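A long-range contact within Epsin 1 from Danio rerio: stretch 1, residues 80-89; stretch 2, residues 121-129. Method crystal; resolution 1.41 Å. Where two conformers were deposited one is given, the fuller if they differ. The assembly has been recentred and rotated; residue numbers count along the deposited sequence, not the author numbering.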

ATOM      1  N   VAL A  80      -6.749   9.181   0.192  1.00  8.80           N
ATOM      2  CA  VAL A  80      -6.174   7.859   0.460  1.00  7.47           C
ATOM      3  C   VAL A  80      -6.301   7.516   1.950  1.00  7.76           C
ATOM      4  O   VAL A  80      -6.878   6.476   2.319  1.00  7.97           O
ATOM      5  CB  VAL A  80      -4.696   7.758   0.026  1.00  6.97           C
ATOM      6  CG1 VAL A  80      -4.128   6.362   0.410  1.00  7.44           C
ATOM      7  CG2 VAL A  80      -4.543   7.988  -1.481  1.00  7.37           C
ATOM      8  N   ALA A  81      -5.767   8.385   2.810  1.00  8.99           N
ATOM      9  CA  ALA A  81      -5.808   8.142   4.253  1.00 10.99           C
ATOM     10  C   ALA A  81      -7.256   8.051   4.733  1.00 13.76           C
ATOM     11  O   ALA A  81      -7.599   7.259   5.604  1.00 11.97           O
ATOM     12  CB  ALA A  81      -5.034   9.234   5.013  1.00 12.39           C
ATOM     13  N   GLN A  82      -8.120   8.879   4.168  1.00  9.91           N
ATOM     14  CA  GLN A  82      -9.512   8.851   4.555  1.00 11.92           C
ATOM     15  C   GLN A  82     -10.140   7.506   4.250  1.00  8.99           C
ATOM     16  O   GLN A  82     -10.846   6.948   5.093  1.00 11.56           O
ATOM     17  CB  GLN A  82     -10.298   9.937   3.813  1.00 13.79           C
ATOM     18  CG  GLN A  82     -11.613  10.294   4.486  1.00 32.15           C
ATOM     19  CD  GLN A  82     -12.737   9.298   4.234  1.00 38.55           C
ATOM     20  OE1 GLN A  82     -12.697   8.501   3.283  1.00 42.22           O
ATOM     21  NE2 GLN A  82     -13.768   9.352   5.092  1.00 37.22           N
ATOM     22  N   GLN A  83      -9.899   6.977   3.049  1.00  8.98           N
ATOM     23  CA  GLN A  83     -10.493   5.694   2.702  1.00  8.56           C
ATOM     24  C   GLN A  83      -9.871   4.577   3.556  1.00  8.62           C
ATOM     25  O   GLN A  83     -10.567   3.628   3.964  1.00  8.82           O
ATOM     26  CB  GLN A  83     -10.382   5.388   1.205  1.00 10.11           C
ATOM     27  CG  GLN A  83     -11.032   4.058   0.867  1.00  8.28           C
ATOM     28  CD  GLN A  83     -11.110   3.743  -0.603  1.00  9.25           C
ATOM     29  OE1 GLN A  83     -10.617   2.710  -1.070  1.00  9.47           O
ATOM     30  NE2 GLN A  83     -11.761   4.593  -1.337  1.00 12.92           N
ATOM     31  N   CYS A  84      -8.594   4.709   3.889  1.00  7.91           N
ATOM     32  CA  CYS A  84      -7.940   3.681   4.693  1.00  9.93           C
ATOM     33  C   CYS A  84      -8.526   3.636   6.107  1.00 10.55           C
ATOM     34  O   CYS A  84      -8.745   2.565   6.666  1.00 13.40           O
ATOM     35  CB  CYS A  84      -6.449   3.921   4.773  1.00  8.79           C
ATOM     36  SG  CYS A  84      -5.565   3.515   3.286  1.00 10.01           S
ATOM     37  N   ARG A  85      -8.825   4.803   6.661  1.00 13.05           N
ATOM     38  CA  ARG A  85      -9.416   4.887   7.989  1.00 12.38           C
ATOM     39  C   ARG A  85     -10.823   4.308   7.953  1.00 14.02           C
ATOM     40  O   ARG A  85     -11.239   3.626   8.896  1.00 16.52           O
ATOM     41  CB  ARG A  85      -9.441   6.334   8.512  1.00 16.91           C
ATOM     42  CG  ARG A  85      -8.092   6.854   8.972  1.00 20.14           C
ATOM     43  CD  ARG A  85      -8.216   8.185   9.741  1.00 28.66           C
ATOM     44  NE  ARG A  85      -8.532   9.307   8.858  1.00 37.50           N
ATOM     45  CZ  ARG A  85      -7.633   9.941   8.109  1.00 37.54           C
ATOM     46  NH1 ARG A  85      -6.365   9.572   8.149  1.00 46.79           N
ATOM     47  NH2 ARG A  85      -7.988  10.943   7.310  1.00 38.44           N
ATOM     48  N   GLU A  86     -11.540   4.568   6.861  1.00 13.26           N
ATOM     49  CA  GLU A  86     -12.872   3.985   6.654  1.00 14.17           C
ATOM     50  C   GLU A  86     -12.823   2.454   6.568  1.00 16.51           C
ATOM     51  O   GLU A  86     -13.759   1.768   6.974  1.00 20.31           O
ATOM     52  CB  GLU A  86     -13.537   4.520   5.376  1.00 24.13           C
ATOM     53  CG  GLU A  86     -14.138   5.895   5.484  1.00 29.88           C
ATOM     54  CD  GLU A  86     -14.753   6.349   4.164  1.00 39.29           C
ATOM     55  OE1 GLU A  86     -14.767   5.562   3.189  1.00 41.22           O
ATOM     56  OE2 GLU A  86     -15.220   7.500   4.100  1.00 38.96           O
ATOM     57  N   ASN A  87     -11.743   1.937   5.995  1.00 10.43           N
ATOM     58  CA  ASN A  87     -11.585   0.502   5.799  1.00  8.70           C
ATOM     59  C   ASN A  87     -10.521  -0.075   6.706  1.00  7.36           C
ATOM     60  O   ASN A  87      -9.783  -0.975   6.307  1.00  8.10           O
ATOM     61  CB  ASN A  87     -11.248   0.194   4.349  1.00  9.37           C
ATOM     62  CG  ASN A  87     -12.405   0.441   3.425  1.00 16.13           C
ATOM     63  OD1 ASN A  87     -12.560   1.540   2.914  1.00 23.93           O
ATOM     64  ND2 ASN A  87     -13.239  -0.585   3.207  1.00 15.95           N
ATOM     65  N   ILE A  88     -10.465   0.416   7.943  1.00  9.18           N
ATOM     66  CA  ILE A  88      -9.360   0.078   8.837  1.00  9.65           C
ATOM     67  C   ILE A  88      -9.301  -1.419   9.170  1.00  6.25           C
ATOM     68  O   ILE A  88      -8.213  -1.946   9.407  1.00  7.72           O
ATOM     69  CB  ILE A  88      -9.379   0.921  10.119  1.00 10.27           C
ATOM     70  CG1 ILE A  88      -8.073   0.757  10.881  1.00 15.47           C
ATOM     71  CG2 ILE A  88     -10.544   0.556  11.023  1.00 12.96           C
ATOM     72  CD1 ILE A  88      -6.886   1.290  10.117  1.00 16.54           C
ATOM     73  N   TYR A  89     -10.448  -2.102   9.197  1.00  7.52           N
ATOM     74  CA  TYR A  89     -10.467  -3.525   9.510  1.00  6.99           C
ATOM     75  C   TYR A  89      -9.606  -4.323   8.530  1.00  6.67           C
ATOM     76  O   TYR A  89      -8.999  -5.312   8.907  1.00  8.47           O
ATOM     77  CB  TYR A  89     -11.900  -4.094   9.502  1.00  7.33           C
ATOM     78  CG  TYR A  89     -12.900  -3.386  10.392  1.00  9.23           C
ATOM     79  CD1 TYR A  89     -12.565  -2.976  11.661  1.00 11.10           C
ATOM     80  CD2 TYR A  89     -14.209  -3.193   9.969  1.00  9.37           C
ATOM     81  CE1 TYR A  89     -13.498  -2.334  12.481  1.00 11.76           C
ATOM     82  CE2 TYR A  89     -15.152  -2.556  10.778  1.00 10.43           C
ATOM     83  CZ  TYR A  89     -14.790  -2.134  12.027  1.00 13.27           C
ATOM     84  OH  TYR A  89     -15.718  -1.510  12.835  1.00 19.56           O
ATOM     85  N   LEU A 121      -0.254   4.396  12.825  1.00 10.06           N
ATOM     86  CA  LEU A 121      -0.179   5.612  12.022  1.00 11.08           C
ATOM     87  C   LEU A 121      -1.569   6.120  11.629  1.00 10.37           C
ATOM     88  O   LEU A 121      -1.878   7.300  11.800  1.00 13.37           O
ATOM     89  CB  LEU A 121       0.621   5.353  10.763  1.00  9.55           C
ATOM     90  CG  LEU A 121       0.571   6.490   9.745  1.00 10.34           C
ATOM     91  CD1 LEU A 121       1.116   7.794  10.333  1.00 13.01           C
ATOM     92  CD2 LEU A 121       1.351   6.045   8.555  1.00 12.00           C
ATOM     93  N   LEU A 122      -2.401   5.238  11.076  1.00 10.31           N
ATOM     94  CA  LEU A 122      -3.717   5.635  10.580  1.00  9.57           C
ATOM     95  C   LEU A 122      -4.632   6.177  11.684  1.00 12.55           C
ATOM     96  O   LEU A 122      -5.479   7.033  11.429  1.00 15.84           O
ATOM     97  CB  LEU A 122      -4.401   4.470   9.853  1.00 10.25           C
ATOM     98  CG  LEU A 122      -3.893   4.234   8.433  1.00 10.27           C
ATOM     99  CD1 LEU A 122      -4.343   2.892   7.910  1.00 10.82           C
ATOM    100  CD2 LEU A 122      -4.373   5.375   7.537  1.00 11.28           C
ATOM    101  N   LYS A 123      -4.439   5.700  12.908  1.00 12.37           N
ATOM    102  CA  LYS A 123      -5.286   6.128  14.015  1.00 18.23           C
ATOM    103  C   LYS A 123      -4.886   7.491  14.601  1.00 21.63           C
ATOM    104  O   LYS A 123      -5.585   8.008  15.470  1.00 29.73           O
ATOM    105  CB  LYS A 123      -5.321   5.048  15.107  1.00 21.46           C
ATOM    106  CG  LYS A 123      -6.054   3.762  14.681  1.00 29.82           C
ATOM    107  CD  LYS A 123      -6.049   2.704  15.782  1.00 34.23           C
ATOM    108  CE  LYS A 123      -6.838   1.458  15.395  1.00 40.38           C
ATOM    109  NZ  LYS A 123      -6.696   0.381  16.430  1.00 39.94           N
ATOM    110  N   ASP A 124      -3.798   8.084  14.111  1.00 18.32           N
ATOM    111  CA  ASP A 124      -3.266   9.316  14.696  1.00 16.84           C
ATOM    112  C   ASP A 124      -3.131  10.438  13.660  1.00 18.35           C
ATOM    113  O   ASP A 124      -2.172  10.470  12.888  1.00 15.70           O
ATOM    114  CB  ASP A 124      -1.901   9.035  15.328  1.00 15.72           C
ATOM    115  CG  ASP A 124      -1.464  10.132  16.252  1.00 19.96           C
ATOM    116  OD1 ASP A 124      -1.612  11.307  15.874  1.00 20.76           O
ATOM    117  OD2 ASP A 124      -0.974   9.819  17.355  1.00 25.48           O
ATOM    118  N   GLU A 125      -4.084  11.368  13.656  1.00 17.82           N
ATOM    119  CA  GLU A 125      -4.139  12.393  12.614  1.00 19.00           C
ATOM    120  C   GLU A 125      -2.988  13.397  12.701  1.00 18.23           C
ATOM    121  O   GLU A 125      -2.514  13.900  11.671  1.00 22.20           O
ATOM    122  CB  GLU A 125      -5.521  13.058  12.592  1.00 23.74           C
ATOM    123  CG  GLU A 125      -6.642  12.017  12.504  1.00 34.11           C
ATOM    124  CD  GLU A 125      -7.880  12.498  11.759  1.00 46.99           C
ATOM    125  OE1 GLU A 125      -7.748  13.296  10.808  1.00 53.97           O
ATOM    126  OE2 GLU A 125      -8.992  12.060  12.122  1.00 49.30           O
ATOM    127  N   GLU A 126      -2.490  13.654  13.910  1.00 18.83           N
ATOM    128  CA  GLU A 126      -1.285  14.475  14.062  1.00 20.93           C
ATOM    129  C   GLU A 126      -0.066  13.821  13.408  1.00 23.00           C
ATOM    130  O   GLU A 126       0.698  14.464  12.651  1.00 23.06           O
ATOM    131  CB  GLU A 126      -1.000  14.733  15.537  1.00 23.35           C
ATOM    132  CG  GLU A 126       0.263  15.548  15.777  1.00 34.93           C
ATOM    133  CD  GLU A 126       0.634  15.656  17.245  1.00 47.81           C
ATOM    134  OE1 GLU A 126       0.671  14.611  17.935  1.00 52.92           O
ATOM    135  OE2 GLU A 126       0.893  16.789  17.704  1.00 51.34           O
ATOM    136  N   ARG A 127       0.116  12.536  13.695  1.00 18.99           N
ATOM    137  CA  ARG A 127       1.187  11.771  13.073  1.00 20.08           C
ATOM    138  C   ARG A 127       1.048  11.832  11.562  1.00 19.93           C
ATOM    139  O   ARG A 127       2.033  11.977  10.858  1.00 19.93           O
ATOM    140  CB  ARG A 127       1.161  10.315  13.530  1.00 17.22           C
ATOM    141  CG  ARG A 127       1.669  10.112  14.945  1.00 20.78           C
ATOM    142  CD  ARG A 127       1.831   8.640  15.269  1.00 17.17           C
ATOM    143  NE  ARG A 127       2.807   8.009  14.385  1.00 16.26           N
ATOM    144  CZ  ARG A 127       2.933   6.698  14.201  1.00 14.25           C
ATOM    145  NH1 ARG A 127       2.158   5.855  14.872  1.00 19.87           N
ATOM    146  NH2 ARG A 127       3.854   6.222  13.365  1.00 14.09           N
ATOM    147  N   LEU A 128      -0.165  11.741  11.048  1.00 17.71           N
ATOM    148  CA  LEU A 128      -0.343  11.786   9.609  0.97 18.03           C
ATOM    149  C   LEU A 128       0.145  13.133   9.045  1.00 18.46           C
ATOM    150  O   LEU A 128       0.830  13.155   8.031  1.00 15.74           O
ATOM    151  CB  LEU A 128      -1.799  11.464   9.227  0.97 18.65           C
ATOM    152  CG  LEU A 128      -2.212   9.994   9.475  0.97 19.71           C
ATOM    153  CD1 LEU A 128      -3.729   9.835   9.676  0.97 25.24           C
ATOM    154  CD2 LEU A 128      -1.747   9.059   8.350  0.97 20.58           C
ATOM    155  N   ARG A 129      -0.182  14.248   9.706  1.00 15.25           N
ATOM    156  CA  ARG A 129       0.294  15.563   9.231  1.00 18.31           C
ATOM    157  C   ARG A 129       1.821  15.701   9.177  1.00 13.68           C
ATOM    158  O   ARG A 129       2.392  16.197   8.179  1.00 15.49           O
ATOM    159  CB  ARG A 129      -0.271  16.695  10.080  1.00 26.16           C
ATOM    160  CG  ARG A 129      -1.722  17.007   9.815  1.00 32.60           C
ATOM    161  CD  ARG A 129      -2.097  18.322  10.471  1.00 33.05           C
ATOM    162  NE  ARG A 129      -1.737  18.330  11.890  1.00 35.50           N
ATOM    163  CZ  ARG A 129      -2.516  17.880  12.871  1.00 39.06           C
ATOM    164  NH1 ARG A 129      -3.718  17.374  12.609  1.00 35.36           N
ATOM    165  NH2 ARG A 129      -2.089  17.930  14.126  1.00 41.55           N
TER

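How does the first half of stretch 1 meet its partner? The helix that includes residues 80-86 turns one side to stretch 2, and Ala-81 is the first residue on that side. Its CA-to-CB bond points toward stretch 2, yet its nearest contact is made by the backbone: Ala-81 O lies 4.2 Å from Leu-122 CD2. The same carbonyl accepts the helical hydrogen bond from Arg-85 N, at 2.9 Å between Arg-85 N and Ala-81 O, so its polarity is already served where a methyl group approaches. Gln-82 points away, and its NE2 instead donates to Glu-86 OE2 at 2.6 Å, a bond linking residues about one helical turn apart that plays no part in the contact.

What does Cys-84 add, one turn further on? It also points toward stretch 2, and its CB packs 3.8 Å from Leu-122 CD2. The residue is buried, and its compact side chain brings an apolar surface against the leucine methyl. Leu-122 itself leaves CA sideways, but with chi1 at m and chi2 at t its end comes nearer, and at 101 Å² it has more area covered across the contact than any other residue here.

Why does Arg-85 touch so much without making a hydrogen bond across the contact? Its CA and that of Leu-122 are the nearest pair between the stretches, at 6.3 Å, and its long side chain bends along stretch 2, with chi1 at m, chi2 at t and chi3 at m. The aliphatic part passes the backbone of Leu-122, with Arg-85 CD 3.4 Å from Leu-122 O. Further out, Arg-85 NH1 comes within 3.1 Å of Leu-128 CD1, a tight approach to a methyl group. Glu-125 OE1 lies over one face of the guanidinium, 4.2 Å from Arg-85 NH2; opposite charges are near each other, but no N-H points at the oxygen and the distance is beyond a salt bridge. The long arginine side chain, partly exposed, thus combines apolar length with a charged end.

How does the contact close after the helix? Asn-87 is the first residue to leave helical phi/psi, and Ile-88 then points toward stretch 2. With chi1 at t and chi2 at p, its CD1 reaches Leu-122 CD1 at 3.7 Å, so Leu-122 CD1 meets Ile-88, while Cys-84 CB lies close to both leucine methyls. Branched, apolar side chains suit this packing. In all, 340 Å² is buried, with no hydrogen bond between the stretches.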